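Local coordinates for beta-agarase (Persicobacter, PDB 6AII), which probably cleaves the beta-1,4 glycosidic linkages of agarose as a family 16 glycoside hydrolase, releasing neoagarobiose, at residues W237-L249 / I256-Y268. Residues are numbered along the deposited sequence; the frame is centred on the assembly and turned at random.
Sequences WVRTLSGKNYSYL and IEASADFNVLDKY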
loop_
_atom_site.group_PDB
_atom_site.type_symbol
_atom_site.label_atom_id
_atom_site.label_comp_id
_atom_site.label_asym_id
_atom_site.label_seq_id
_atom_site.Cartn_x
_atom_site.Cartn_y
_atom_site.Cartn_z
ATOM N N TRP A 237 6.135 16.143 2.499
ATOM C CA TRP A 237 5.033 16.253 1.515
ATOM C C TRP A 237 5.509 15.931 0.099
ATOM O O TRP A 237 6.579 16.429 -0.306
ATOM C CB TRP A 237 4.389 17.645 1.556
ATOM C CG TRP A 237 3.365 17.859 0.476
ATOM C CD1 TRP A 237 2.056 17.479 0.521
ATOM C CD2 TRP A 237 3.560 18.349 -0.870
ATOM N NE1 TRP A 237 1.405 17.786 -0.639
ATOM C CE2 TRP A 237 2.305 18.332 -1.512
ATOM C CE3 TRP A 237 4.657 18.862 -1.574
ATOM C CZ2 TRP A 237 2.142 18.733 -2.846
ATOM C CZ3 TRP A 237 4.493 19.270 -2.870
ATOM C CH2 TRP A 237 3.254 19.212 -3.483
ATOM N N VAL A 238 4.779 15.115 -0.661
ATOM C CA VAL A 238 5.116 14.888 -2.069
ATOM C C VAL A 238 3.942 15.149 -3.014
ATOM O O VAL A 238 4.224 15.305 -4.238
ATOM C CB VAL A 238 5.721 13.487 -2.309
ATOM C CG1 VAL A 238 7.034 13.321 -1.547
ATOM C CG2 VAL A 238 4.702 12.401 -1.985
ATOM N N ARG A 239 2.660 15.140 -2.578
ATOM C CA ARG A 239 1.609 15.183 -3.591
ATOM C C ARG A 239 0.310 15.567 -2.902
ATOM O O ARG A 239 0.036 15.083 -1.769
ATOM C CB ARG A 239 1.400 13.791 -4.200
ATOM C CG ARG A 239 0.317 13.658 -5.272
ATOM C CD ARG A 239 0.458 12.316 -5.974
ATOM N NE ARG A 239 -0.448 12.244 -7.119
ATOM C CZ ARG A 239 -0.288 12.856 -8.292
ATOM N NH1 ARG A 239 0.845 13.488 -8.576
ATOM N NH2 ARG A 239 -1.265 12.746 -9.192
ATOM N N THR A 240 -0.475 16.400 -3.564
ATOM C CA THR A 240 -1.853 16.742 -3.094
ATOM C C THR A 240 -2.792 16.632 -4.299
ATOM O O THR A 240 -2.445 17.089 -5.403
ATOM C CB THR A 240 -1.932 18.178 -2.585
ATOM O OG1 THR A 240 -1.219 18.209 -1.341
ATOM C CG2 THR A 240 -3.366 18.619 -2.347
ATOM N N LEU A 241 -3.951 16.042 -4.099
ATOM C CA LEU A 241 -5.092 16.159 -5.039
ATOM C C LEU A 241 -6.200 16.900 -4.259
ATOM O O LEU A 241 -6.512 16.507 -3.165
ATOM C CB LEU A 241 -5.603 14.782 -5.440
ATOM C CG LEU A 241 -4.914 14.110 -6.631
ATOM C CD1 LEU A 241 -3.477 13.829 -6.321
ATOM C CD2 LEU A 241 -5.602 12.830 -7.093
ATOM N N SER A 242 -6.719 17.965 -4.872
ATOM C CA SER A 242 -7.701 18.830 -4.170
ATOM C C SER A 242 -8.724 19.353 -5.179
ATOM O O SER A 242 -8.414 20.294 -5.912
ATOM C CB SER A 242 -7.029 19.974 -3.484
ATOM O OG SER A 242 -7.948 20.515 -2.525
ATOM N N GLY A 243 -9.882 18.715 -5.231
ATOM C CA GLY A 243 -10.937 19.148 -6.232
ATOM C C GLY A 243 -10.489 18.959 -7.665
ATOM O O GLY A 243 -10.250 17.827 -8.084
ATOM N N LYS A 244 -10.298 20.080 -8.394
ATOM C CA LYS A 244 -9.886 20.009 -9.764
ATOM C C LYS A 244 -8.391 20.277 -9.885
ATOM O O LYS A 244 -7.858 20.251 -11.006
ATOM C CB LYS A 244 -10.638 21.038 -10.625
ATOM C CG LYS A 244 -12.139 20.837 -10.621
ATOM C CD LYS A 244 -12.795 21.788 -11.624
ATOM C CE LYS A 244 -14.273 21.505 -11.687
ATOM N NZ LYS A 244 -14.900 22.300 -12.773
ATOM N N ASN A 245 -7.715 20.528 -8.760
ATOM C CA ASN A 245 -6.316 20.955 -8.728
ATOM C C ASN A 245 -5.477 19.806 -8.128
ATOM O O ASN A 245 -6.022 18.984 -7.379
ATOM C CB ASN A 245 -6.091 22.141 -7.803
ATOM C CG ASN A 245 -6.791 23.387 -8.344
ATOM O OD1 ASN A 245 -6.925 23.558 -9.541
ATOM N ND2 ASN A 245 -7.279 24.223 -7.459
ATOM N N TYR A 246 -4.214 19.778 -8.537
ATOM C CA TYR A 246 -3.312 18.828 -7.870
ATOM C C TYR A 246 -1.899 19.347 -8.018
ATOM O O TYR A 246 -1.614 20.158 -8.934
ATOM C CB TYR A 246 -3.440 17.409 -8.451
ATOM C CG TYR A 246 -2.986 17.165 -9.866
ATOM C CD1 TYR A 246 -3.814 17.536 -10.910
ATOM C CD2 TYR A 246 -1.755 16.573 -10.192
ATOM C CE1 TYR A 246 -3.446 17.355 -12.224
ATOM C CE2 TYR A 246 -1.345 16.452 -11.504
ATOM C CZ TYR A 246 -2.227 16.795 -12.518
ATOM O OH TYR A 246 -1.887 16.622 -13.825
ATOM N N SER A 247 -0.989 18.895 -7.131
ATOM C CA SER A 247 0.374 19.366 -7.192
ATOM C C SER A 247 1.266 18.257 -6.642
ATOM O O SER A 247 0.798 17.394 -5.907
ATOM C CB SER A 247 0.583 20.614 -6.386
ATOM O OG SER A 247 0.077 20.456 -5.068
ATOM N N TYR A 248 2.539 18.319 -7.001
ATOM C CA TYR A 248 3.432 17.197 -6.598
ATOM C C TYR A 248 4.874 17.587 -6.843
ATOM O O TYR A 248 5.158 18.491 -7.630
ATOM C CB TYR A 248 3.115 15.914 -7.373
ATOM C CG TYR A 248 3.336 15.942 -8.862
ATOM C CD1 TYR A 248 2.365 16.462 -9.683
ATOM C CD2 TYR A 248 4.478 15.397 -9.446
ATOM C CE1 TYR A 248 2.501 16.451 -11.067
ATOM C CE2 TYR A 248 4.645 15.414 -10.825
ATOM C CZ TYR A 248 3.647 15.954 -11.629
ATOM O OH TYR A 248 3.818 15.943 -13.004
ATOM N N LEU A 249 5.791 16.899 -6.154
ATOM C CA LEU A 249 7.251 17.037 -6.458
ATOM C C LEU A 249 7.680 16.010 -7.496
ATOM O O LEU A 249 7.402 14.805 -7.314
ATOM C CB LEU A 249 8.050 16.806 -5.164
ATOM C CG LEU A 249 7.806 17.840 -4.088
ATOM C CD1 LEU A 249 8.739 17.595 -2.891
ATOM C CD2 LEU A 249 8.002 19.260 -4.625
ATOM N N ILE A 256 5.359 20.881 -9.221
ATOM C CA ILE A 256 4.487 20.950 -10.338
ATOM C C ILE A 256 3.104 21.248 -9.788
ATOM O O ILE A 256 2.625 20.492 -8.959
ATOM C CB ILE A 256 4.466 19.644 -11.129
ATOM C CG1 ILE A 256 5.874 19.205 -11.564
ATOM C CG2 ILE A 256 3.485 19.693 -12.293
ATOM C CD1 ILE A 256 6.592 20.149 -12.440
ATOM N N GLU A 257 2.484 22.357 -10.275
ATOM C CA GLU A 257 1.107 22.679 -9.865
ATOM C C GLU A 257 0.197 22.662 -11.085
ATOM O O GLU A 257 0.548 23.256 -12.087
ATOM C CB GLU A 257 1.070 24.072 -9.268
ATOM C CG GLU A 257 1.800 24.156 -7.951
ATOM C CD GLU A 257 1.847 25.549 -7.334
ATOM O OE1 GLU A 257 2.458 26.445 -7.935
ATOM O OE2 GLU A 257 1.345 25.702 -6.255
ATOM N N ALA A 258 -0.876 21.895 -11.021
ATOM C CA ALA A 258 -1.686 21.628 -12.192
ATOM C C ALA A 258 -3.159 21.841 -11.841
ATOM O O ALA A 258 -3.575 21.778 -10.695
ATOM C CB ALA A 258 -1.419 20.237 -12.713
ATOM N N SER A 259 -3.934 22.150 -12.876
ATOM C CA SER A 259 -5.390 22.400 -12.781
ATOM C C SER A 259 -6.099 21.630 -13.884
ATOM O O SER A 259 -5.779 21.860 -15.025
ATOM C CB SER A 259 -5.679 23.850 -12.956
ATOM O OG SER A 259 -5.427 24.569 -11.750
ATOM N N ALA A 260 -7.012 20.743 -13.566
ATOM C CA ALA A 260 -7.710 19.943 -14.576
ATOM C C ALA A 260 -9.105 20.533 -14.829
ATOM O O ALA A 260 -9.583 21.358 -14.042
ATOM C CB ALA A 260 -7.827 18.510 -14.152
ATOM N N ASP A 261 -9.724 20.104 -15.938
ATOM C CA ASP A 261 -11.061 20.581 -16.295
ATOM C C ASP A 261 -12.124 19.699 -15.660
ATOM O O ASP A 261 -13.311 19.858 -15.964
ATOM C CB ASP A 261 -11.287 20.530 -17.815
ATOM C CG ASP A 261 -10.558 21.614 -18.599
ATOM O OD1 ASP A 261 -10.191 22.659 -17.988
ATOM O OD2 ASP A 261 -10.371 21.412 -19.831
ATOM N N PHE A 262 -11.724 18.770 -14.800
ATOM C CA PHE A 262 -12.604 17.813 -14.155
ATOM C C PHE A 262 -12.116 17.622 -12.710
ATOM O O PHE A 262 -10.993 18.074 -12.366
ATOM C CB PHE A 262 -12.574 16.472 -14.903
ATOM C CG PHE A 262 -11.173 15.973 -15.173
ATOM C CD1 PHE A 262 -10.490 15.236 -14.201
ATOM C CD2 PHE A 262 -10.516 16.273 -16.362
ATOM C CE1 PHE A 262 -9.196 14.785 -14.438
ATOM C CE2 PHE A 262 -9.213 15.826 -16.588
ATOM C CZ PHE A 262 -8.556 15.098 -15.620
ATOM N N ASN A 263 -12.961 17.055 -11.894
ATOM C CA ASN A 263 -12.592 16.715 -10.514
ATOM C C ASN A 263 -11.579 15.560 -10.580
ATOM O O ASN A 263 -11.879 14.527 -11.182
ATOM C CB ASN A 263 -13.831 16.356 -9.711
ATOM C CG ASN A 263 -13.524 16.039 -8.260
ATOM O OD1 ASN A 263 -12.967 14.978 -7.985
ATOM N ND2 ASN A 263 -13.893 16.941 -7.345
ATOM N N VAL A 264 -10.406 15.706 -9.955
ATOM C CA VAL A 264 -9.367 14.646 -10.140
ATOM C C VAL A 264 -9.538 13.502 -9.157
ATOM O O VAL A 264 -8.910 12.458 -9.419
ATOM C CB VAL A 264 -7.954 15.235 -10.048
ATOM C CG1 VAL A 264 -7.712 16.267 -11.110
ATOM C CG2 VAL A 264 -7.628 15.755 -8.653
ATOM N N LEU A 265 -10.413 13.620 -8.141
ATOM C CA LEU A 265 -10.732 12.484 -7.268
ATOM C C LEU A 265 -11.809 11.578 -7.853
ATOM O O LEU A 265 -11.735 10.387 -7.671
ATOM C CB LEU A 265 -11.115 12.932 -5.878
ATOM C CG LEU A 265 -9.883 13.593 -5.273
ATOM C CD1 LEU A 265 -9.965 15.107 -5.296
ATOM C CD2 LEU A 265 -9.455 12.999 -3.981
ATOM N N ASP A 266 -12.733 12.186 -8.598
ATOM C CA ASP A 266 -13.899 11.425 -9.149
ATOM C C ASP A 266 -14.277 11.999 -10.508
ATOM O O ASP A 266 -15.241 12.745 -10.650
ATOM C CB ASP A 266 -15.056 11.434 -8.154
ATOM C CG ASP A 266 -16.276 10.653 -8.644
ATOM O OD1 ASP A 266 -16.096 9.769 -9.525
ATOM O OD2 ASP A 266 -17.372 10.902 -8.101
ATOM N N LYS A 267 -13.495 11.666 -11.497
ATOM C CA LYS A 267 -13.520 12.357 -12.768
ATOM C C LYS A 267 -14.879 12.199 -13.463
ATOM O O LYS A 267 -15.338 13.160 -14.082
ATOM C CB LYS A 267 -12.420 11.796 -13.661
ATOM C CG LYS A 267 -12.376 12.392 -15.052
ATOM C CD LYS A 267 -11.148 11.973 -15.840
ATOM C CE LYS A 267 -11.101 12.641 -17.203
ATOM N NZ LYS A 267 -9.847 12.323 -17.943
ATOM N N TYR A 268 -15.428 11.022 -13.383
ATOM C CA TYR A 268 -16.651 10.667 -14.166
ATOM C C TYR A 268 -17.861 10.647 -13.228
ATOM O O TYR A 268 -18.902 10.109 -13.613
ATOM C CB TYR A 268 -16.442 9.329 -14.862
ATOM C CG TYR A 268 -15.316 9.359 -15.838
ATOM C CD1 TYR A 268 -15.416 10.031 -17.039
ATOM C CD2 TYR A 268 -14.095 8.763 -15.516
ATOM C CE1 TYR A 268 -14.345 10.107 -17.905
ATOM C CE2 TYR A 268 -13.025 8.819 -16.382
ATOM C CZ TYR A 268 -13.152 9.465 -17.599
ATOM O OH TYR A 268 -12.098 9.490 -18.455
#
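Tyr246 and Ala258 face each other as a hydrogen-bonded pair in the antiparallel hairpin of strands 245-249 and 255-259, which forms the edge of one sheet in the beta-sandwich expected of a family 16 glycoside hydrolase. The axes of 245-249 and 256-259 lie 164° apart, close to antiparallel, and two-bond pairs, Tyr246 with Ala258 and Tyr248 with Ile256, flank the non-hydrogen-bonded pair Ser247 with Glu257. On the face carrying both tyrosines, each ring lies over the side chain paired with it. CB of Ala258 sits 3.8 Å from the Tyr246 ring centroid, 24° off the normal, a CH-pi contact displaced toward the rim near CZ. Tyr248 repeats the pattern over the bulkier Ile256: Ile256 CB lies over the Tyr248 face and its CG2 comes 3.6 Å from Tyr248 CE1, the two side chains lying alongside and pointing the same way. Both rings have CG between the backbone N and the carbonyl carbon, a torsion that leans them toward the partner strand; Tyr246 OH is hydrogen-bonded to the backbone N of Tyr200.

Past the strand ends, the chain after Ser259 curls back against the type II' turn from Ser242 to Asn245. Ala260 N bonds to Lys244 O, and Val264 N to Gly243 O at 2.8 Å, fastening this return to the turn. Val264 is the bump here, filling a hollow between Leu241, the Gly243 carbonyl and the Tyr246 ring: its CG2 lies 3.4 Å from Gly243 O and 3.8 Å from Leu241 CG, while CG1 reaches toward CD1 of Tyr246, the two side chains crossing at about a right angle. Leu265 presses CD1 against Gly243 N, 3.6 Å away. On the opposite sheet face, Ser259 OG donates to Asn245 OD1 at 2.9 Å, approaching from above the amide's carbonyl plane, 41° out of it.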